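Side-chain contacts in transmembrane oligosaccharyl transferase (Archaeoglobus fulgidus, PDB 3WAJ), which is an archaeal membrane-embedded oligosaccharyl transferase of the STT3/AglB family, with an N-terminal transmembrane helical region of the GT-C class: residues A[224-227]-A[228-231]; A[411-414]-A[415-419]; A[432-435]-A[436-440]. One frame throughout, in Å; residues are numbered along the deposited sequence.

Interaction 1 of 3, residues A[224-227]-A[228-231]; sequences IILA and FMFF
The ring of Phe228 lies back along its own helix against Ile224 and Ile225, one turn earlier. Its CG stands anti to the carbonyl carbon (chi1 -62°), which swings the ring toward the preceding turn. The alpha carbon of Ile225 sits over one face of the Phe228 ring in a CH-pi contact, CA to that ring's centroid 4.0 Å, 22° off the normal, and Ile224 O lies above that same face, offset toward the rim. Apolar touches extend the contact: the short branch of Ile224, CG2, reaches Phe228 CZ at 3.9 Å, the two side chains running side by side in the same direction. More loosely, Leu226 CD2 meets Met229 SD at 4.1 Å, where the methionine chain bends at chi3. The rings of Phe230 and Phe231 also meet: Phe230 CD2 stands over the centre of the Phe231 face, while Phe231 CE1 lies in plane at the edge of the Phe230 ring.

All this belongs to helix 221-234, one of the transmembrane helices of the STT3 N-terminal region, whose side chains fan out to several neighbours. Phe228 and Phe231 pack on Ile412 of helix 405-420, Met229 on Ala291 and Phe294 of helix 278-303, and Phe230 on Val320 and Thr324 of helix 315-332.

Backbone bonding is uneven. Phe230 N to Leu226 O (2.9 Å) and Phe231 N to Ala227 O (3.0 Å, 177° at the hydrogen) are regular i to i+4 bonds. Earlier, Phe228 N divides itself weakly between Ile224 O and Ile225 O, and Met229 N likewise makes weak bonds to Ile225 O and Leu226 O.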
loop_
_atom_site.group_PDB
_atom_site.type_symbol
_atom_site.label_atom_id
_atom_site.label_comp_id
_atom_site.label_asym_id
_atom_site.label_seq_id
_atom_site.Cartn_x
_atom_site.Cartn_y
_atom_site.Cartn_z
ATOM N N ILE A 224 5.291 -23.895 -11.133
ATOM C CA ILE A 224 6.756 -23.824 -11.143
ATOM C C ILE A 224 7.401 -25.194 -10.918
ATOM O O ILE A 224 8.200 -25.647 -11.729
ATOM C CB ILE A 224 7.282 -22.796 -10.116
ATOM C CG1 ILE A 224 6.932 -21.368 -10.560
ATOM C CG2 ILE A 224 8.787 -22.932 -9.920
ATOM C CD1 ILE A 224 7.313 -20.305 -9.544
ATOM N N ILE A 225 7.047 -25.846 -9.816
ATOM C CA ILE A 225 7.525 -27.194 -9.526
ATOM C C ILE A 225 7.147 -28.199 -10.618
ATOM O O ILE A 225 7.922 -29.099 -10.934
ATOM C CB ILE A 225 7.006 -27.683 -8.161
ATOM C CG1 ILE A 225 7.504 -26.755 -7.059
ATOM C CG2 ILE A 225 7.455 -29.122 -7.889
ATOM C CD1 ILE A 225 7.011 -27.124 -5.674
ATOM N N LEU A 226 5.957 -28.053 -11.194
ATOM C CA LEU A 226 5.539 -28.959 -12.260
ATOM C C LEU A 226 6.414 -28.772 -13.491
ATOM O O LEU A 226 6.684 -29.729 -14.208
ATOM C CB LEU A 226 4.067 -28.776 -12.604
ATOM C CG LEU A 226 3.092 -29.344 -11.580
ATOM C CD1 LEU A 226 1.676 -28.942 -11.961
ATOM C CD2 LEU A 226 3.218 -30.864 -11.487
ATOM N N ALA A 227 6.876 -27.545 -13.725
ATOM C CA ALA A 227 7.860 -27.307 -14.785
ATOM C C ALA A 227 9.163 -28.084 -14.536
ATOM O O ALA A 227 9.808 -28.529 -15.492
ATOM C CB ALA A 227 8.129 -25.814 -14.968
ATOM N N PHE A 228 9.538 -28.259 -13.266
ATOM C CA PHE A 228 10.713 -29.072 -12.923
ATOM C C PHE A 228 10.536 -30.474 -13.466
ATOM O O PHE A 228 11.476 -31.066 -13.997
ATOM C CB PHE A 228 10.942 -29.186 -11.404
ATOM C CG PHE A 228 11.205 -27.875 -10.705
ATOM C CD1 PHE A 228 11.479 -26.713 -11.417
ATOM C CD2 PHE A 228 11.184 -27.816 -9.322
ATOM C CE1 PHE A 228 11.713 -25.504 -10.757
ATOM C CE2 PHE A 228 11.419 -26.616 -8.655
ATOM C CZ PHE A 228 11.686 -25.461 -9.373
ATOM N N MET A 229 9.332 -31.014 -13.311
ATOM C CA MET A 229 9.067 -32.376 -13.746
ATOM C C MET A 229 8.969 -32.435 -15.259
ATOM O O MET A 229 9.531 -33.335 -15.886
ATOM C CB MET A 229 7.809 -32.932 -13.078
ATOM C CG MET A 229 7.898 -32.909 -11.564
ATOM S SD MET A 229 6.371 -33.420 -10.768
ATOM C CE MET A 229 6.203 -35.071 -11.449
ATOM N N PHE A 230 8.268 -31.469 -15.839
ATOM C CA PHE A 230 8.155 -31.385 -17.289
ATOM C C PHE A 230 9.540 -31.525 -17.933
ATOM O O PHE A 230 9.779 -32.447 -18.710
ATOM C CB PHE A 230 7.510 -30.064 -17.699
ATOM C CG PHE A 230 7.388 -29.884 -19.184
ATOM C CD1 PHE A 230 6.327 -30.448 -19.877
ATOM C CD2 PHE A 230 8.336 -29.156 -19.891
ATOM C CE1 PHE A 230 6.206 -30.285 -21.262
ATOM C CE2 PHE A 230 8.226 -28.992 -21.277
ATOM C CZ PHE A 230 7.161 -29.553 -21.959
ATOM N N PHE A 231 10.461 -30.642 -17.557
ATOM C CA PHE A 231 11.800 -30.621 -18.147
ATOM C C PHE A 231 12.678 -31.829 -17.795
ATOM O O PHE A 231 13.431 -32.300 -18.641
ATOM C CB PHE A 231 12.509 -29.281 -17.862
ATOM C CG PHE A 231 11.973 -28.131 -18.686
ATOM C CD1 PHE A 231 12.089 -28.140 -20.075
ATOM C CD2 PHE A 231 11.340 -27.051 -18.080
ATOM C CE1 PHE A 231 11.581 -27.081 -20.841
ATOM C CE2 PHE A 231 10.832 -25.993 -18.843
ATOM C CZ PHE A 231 10.955 -26.007 -20.217
#

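Interaction 2 of 3, residues A[411-414]-A[415-419]; sequences LIWA and IAMFI
A Met-aromatic contact one turn apart on helix 405-420 joins Trp413 and Met417. The sulfur SD of Met417 comes to 3.4 Å from the indole nitrogen NE1 of Trp413. Met417 SD approaches the five-membered ring of Trp413 obliquely, 4.2 Å from its centroid and 45° off the normal. Trp413 contributes by setting CG anti to its backbone nitrogen (chi1 166°), and the methionine chain bends at both chi2 and chi3 to bring its sulfur back to the indole.

This helix is part of the transmembrane bundle of the STT3 N-terminal region, and the pair faces two of its neighbours: Trp413 packs on Val434 of helix 429-446 and on Leu174 of helix 163-181, while Met417 touches Phe431 and Gln170 of the same two helices. From another side of the turn, Ile412 reaches helix 221-234.

Four regular i to i+4 backbone bonds hold the turn, from Ile415 N to Leu411 O (2.8 Å) through Phe418 N to Ala414 O (2.9 Å). Side-chain carbons crowd round the same carbonyls. Ile415 CG1 lies 3.2 Å from Leu411 O, Ala416 CB is equally near Ile412 O, and Met417 CB lies 3.2 Å from Ala414 O. That last oxygen also lies in plane at the edge of the Phe418 ring, whose other dealings include the ring of Phe431.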
loop_
_atom_site.group_PDB
_atom_site.type_symbol
_atom_site.label_atom_id
_atom_site.label_comp_id
_atom_site.label_asym_id
_atom_site.label_seq_id
_atom_site.Cartn_x
_atom_site.Cartn_y
_atom_site.Cartn_z
ATOM N N LEU A 411 17.419 -22.692 -12.159
ATOM C CA LEU A 411 17.342 -21.840 -13.350
ATOM C C LEU A 411 15.900 -21.580 -13.784
ATOM O O LEU A 411 15.540 -20.453 -14.129
ATOM C CB LEU A 411 18.150 -22.451 -14.499
ATOM C CG LEU A 411 19.605 -21.978 -14.525
ATOM C CD1 LEU A 411 20.489 -22.890 -15.374
ATOM C CD2 LEU A 411 19.674 -20.540 -15.025
ATOM N N ILE A 412 15.095 -22.639 -13.757
ATOM C CA ILE A 412 13.686 -22.575 -14.113
ATOM C C ILE A 412 12.959 -21.626 -13.174
ATOM O O ILE A 412 12.120 -20.834 -13.597
ATOM C CB ILE A 412 13.040 -23.978 -14.022
ATOM C CG1 ILE A 412 13.618 -24.908 -15.089
ATOM C CG2 ILE A 412 11.527 -23.905 -14.172
ATOM C CD1 ILE A 412 12.994 -26.298 -15.077
ATOM N N TRP A 413 13.279 -21.720 -11.889
ATOM C CA TRP A 413 12.720 -20.816 -10.891
ATOM C C TRP A 413 13.109 -19.375 -11.207
ATOM O O TRP A 413 12.267 -18.484 -11.195
ATOM C CB TRP A 413 13.206 -21.210 -9.492
ATOM C CG TRP A 413 12.975 -20.166 -8.431
ATOM C CD1 TRP A 413 11.772 -19.657 -8.016
ATOM C CD2 TRP A 413 13.978 -19.529 -7.627
ATOM N NE1 TRP A 413 11.973 -18.737 -7.011
ATOM C CE2 TRP A 413 13.316 -18.641 -6.753
ATOM C CE3 TRP A 413 15.370 -19.623 -7.565
ATOM C CZ2 TRP A 413 14.002 -17.851 -5.826
ATOM C CZ3 TRP A 413 16.054 -18.834 -6.644
ATOM C CH2 TRP A 413 15.370 -17.964 -5.789
ATOM N N ALA A 414 14.387 -19.164 -11.511
ATOM C CA ALA A 414 14.905 -17.833 -11.810
ATOM C C ALA A 414 14.270 -17.226 -13.066
ATOM O O ALA A 414 13.840 -16.069 -13.057
ATOM C CB ALA A 414 16.419 -17.874 -11.935
ATOM N N ILE A 415 14.227 -18.004 -14.143
ATOM C CA ILE A 415 13.627 -17.555 -15.394
ATOM C C ILE A 415 12.131 -17.278 -15.251
ATOM O O ILE A 415 11.636 -16.283 -15.766
ATOM C CB ILE A 415 13.854 -18.574 -16.513
ATOM C CG1 ILE A 415 15.346 -18.689 -16.809
ATOM C CG2 ILE A 415 13.080 -18.188 -17.771
ATOM C CD1 ILE A 415 15.676 -19.878 -17.675
ATOM N N ALA A 416 11.412 -18.158 -14.560
ATOM C CA ALA A 416 9.977 -17.960 -14.351
ATOM C C ALA A 416 9.750 -16.663 -13.601
ATOM O O ALA A 416 8.835 -15.900 -13.915
ATOM C CB ALA A 416 9.380 -19.118 -13.586
ATOM N N MET A 417 10.592 -16.428 -12.601
ATOM C CA MET A 417 10.586 -15.188 -11.844
ATOM C C MET A 417 10.741 -14.015 -12.808
ATOM O O MET A 417 9.914 -13.096 -12.843
ATOM C CB MET A 417 11.746 -15.202 -10.842
ATOM C CG MET A 417 11.465 -14.568 -9.490
ATOM S SD MET A 417 10.883 -15.730 -8.225
ATOM C CE MET A 417 9.266 -16.174 -8.834
ATOM N N PHE A 418 11.809 -14.075 -13.596
ATOM C CA PHE A 418 12.106 -13.066 -14.594
ATOM C C PHE A 418 10.961 -12.865 -15.575
ATOM O O PHE A 418 10.514 -11.742 -15.785
ATOM C CB PHE A 418 13.350 -13.477 -15.363
ATOM C CG PHE A 418 14.487 -12.541 -15.197
ATOM C CD1 PHE A 418 14.605 -11.431 -16.021
ATOM C CD2 PHE A 418 15.442 -12.760 -14.213
ATOM C CE1 PHE A 418 15.663 -10.550 -15.873
ATOM C CE2 PHE A 418 16.504 -11.886 -14.055
ATOM C CZ PHE A 418 16.616 -10.779 -14.886
ATOM N N ILE A 419 10.497 -13.956 -16.175
ATOM C CA ILE A 419 9.435 -13.899 -17.174
ATOM C C ILE A 419 8.148 -13.281 -16.610
ATOM O O ILE A 419 7.542 -12.413 -17.232
ATOM C CB ILE A 419 9.159 -15.300 -17.788
ATOM C CG1 ILE A 419 10.385 -15.811 -18.557
ATOM C CG2 ILE A 419 7.955 -15.262 -18.706
ATOM C CD1 ILE A 419 10.750 -14.983 -19.774
#

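Interaction 3 of 3, residues A[432-435]-A[436-440]; sequences AAVS and AVYSA
With its OG anti to the carbonyl carbon and beside the backbone nitrogen (chi1 -71°), Ser439 turns back one helical turn to give a hydrogen bond to Ser435 O, 2.7 Å from OG. The donor lies nearly along the C=O axis. Ser435 is turned differently: its OG stands between the backbone nitrogen and the carbonyl carbon (chi1 88°) and donates a longer bond to Ala432 O, at 3.3 Å. Ala432 O thus accepts twice, since Ala436 N also bonds to it. Serine-to-carbonyl bonds of this kind, common in transmembrane helices, give both hydroxyls an acceptor within helix 429-446 itself.

The small side chains face neighbouring helices: Ala436 and Ser439 touch Leu143 of helix 134-144, and Ser435 and Ser439 touch Leu384 of helix 384-402.

Apolar contact falls to Val434 and Tyr438, where the valine's CG1 meets the ring carbon CD2 at 3.8 Å, the side chains running at an angle to each other. Tyr438 N bonds straight to Val434 O (3.2 Å, 174° at the hydrogen), and that oxygen also takes a weak bond from Val437 N. Val437 CG2 sits 3.1 Å from Ala433 O.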
loop_
_atom_site.group_PDB
_atom_site.type_symbol
_atom_site.label_atom_id
_atom_site.label_comp_id
_atom_site.label_asym_id
_atom_site.label_seq_id
_atom_site.Cartn_x
_atom_site.Cartn_y
_atom_site.Cartn_z
ATOM N N ALA A 432 15.255 -10.917 -4.678
ATOM C CA ALA A 432 16.234 -10.862 -3.599
ATOM C C ALA A 432 16.926 -12.213 -3.368
ATOM O O ALA A 432 18.147 -12.318 -3.465
ATOM C CB ALA A 432 15.578 -10.376 -2.329
ATOM N N ALA A 433 16.140 -13.244 -3.071
ATOM C CA ALA A 433 16.688 -14.583 -2.893
ATOM C C ALA A 433 17.428 -15.046 -4.137
ATOM O O ALA A 433 18.424 -15.753 -4.024
ATOM C CB ALA A 433 15.597 -15.572 -2.540
ATOM N N VAL A 434 16.939 -14.662 -5.317
ATOM C CA VAL A 434 17.605 -15.046 -6.558
ATOM C C VAL A 434 18.989 -14.432 -6.640
ATOM O O VAL A 434 19.971 -15.133 -6.886
ATOM C CB VAL A 434 16.830 -14.621 -7.820
ATOM C CG1 VAL A 434 17.667 -14.922 -9.066
ATOM C CG2 VAL A 434 15.495 -15.314 -7.902
ATOM N N SER A 435 19.064 -13.122 -6.434
ATOM C CA SER A 435 20.338 -12.416 -6.554
ATOM C C SER A 435 21.332 -12.832 -5.466
ATOM O O SER A 435 22.543 -12.689 -5.645
ATOM C CB SER A 435 20.130 -10.905 -6.534
ATOM O OG SER A 435 20.143 -10.422 -5.208
ATOM N N ALA A 436 20.825 -13.363 -4.352
ATOM C CA ALA A 436 21.691 -13.824 -3.258
ATOM C C ALA A 436 22.289 -15.231 -3.473
ATOM O O ALA A 436 23.401 -15.520 -3.018
ATOM C CB ALA A 436 20.949 -13.763 -1.938
ATOM N N VAL A 437 21.532 -16.102 -4.141
ATOM C CA VAL A 437 21.965 -17.474 -4.410
ATOM C C VAL A 437 22.967 -17.518 -5.551
ATOM O O VAL A 437 24.002 -18.178 -5.443
ATOM C CB VAL A 437 20.771 -18.379 -4.750
ATOM C CG1 VAL A 437 21.237 -19.764 -5.160
ATOM C CG2 VAL A 437 19.822 -18.470 -3.575
ATOM N N TYR A 438 22.658 -16.805 -6.636
ATOM C CA TYR A 438 23.521 -16.756 -7.823
ATOM C C TYR A 438 24.727 -15.811 -7.657
ATOM O O TYR A 438 25.538 -15.655 -8.570
ATOM C CB TYR A 438 22.701 -16.418 -9.077
ATOM C CG TYR A 438 21.840 -17.564 -9.569
ATOM C CD1 TYR A 438 22.380 -18.833 -9.766
ATOM C CD2 TYR A 438 20.483 -17.387 -9.821
ATOM C CE1 TYR A 438 21.594 -19.892 -10.212
ATOM C CE2 TYR A 438 19.692 -18.442 -10.266
ATOM C CZ TYR A 438 20.256 -19.688 -10.457
ATOM O OH TYR A 438 19.483 -20.731 -10.899
ATOM N N SER A 439 24.836 -15.184 -6.492
ATOM C CA SER A 439 26.037 -14.433 -6.145
ATOM C C SER A 439 26.917 -15.294 -5.249
ATOM O O SER A 439 28.140 -15.320 -5.403
ATOM C CB SER A 439 25.691 -13.115 -5.453
ATOM O OG SER A 439 25.112 -12.191 -6.350
ATOM N N ALA A 440 26.277 -16.020 -4.334
ATOM C CA ALA A 440 26.970 -16.999 -3.500
ATOM C C ALA A 440 27.560 -18.126 -4.348
ATOM O O ALA A 440 28.426 -18.866 -3.894
ATOM C CB ALA A 440 26.039 -17.566 -2.476
#

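The three contacts come in series along the chain, each within a single helix: interaction 1 on 221-234, interaction 2 on 405-420 and interaction 3 on 429-446, the last two helices being consecutive. Interaction 2 lies between the others, its centre about 12 Å from that of interaction 1 and about 13 Å from that of interaction 3, whereas the centres of 1 and 3 are about 21 Å apart and the two do not touch. Interaction 2 touches both of the others, through different parts of its turn; Ala414 CB, for instance, packs on Tyr438 CE2 of interaction 3. Helix 405-420 thus packs between the turn on 221-234, nearly two hundred residues earlier, and that on the next helix, 429-446.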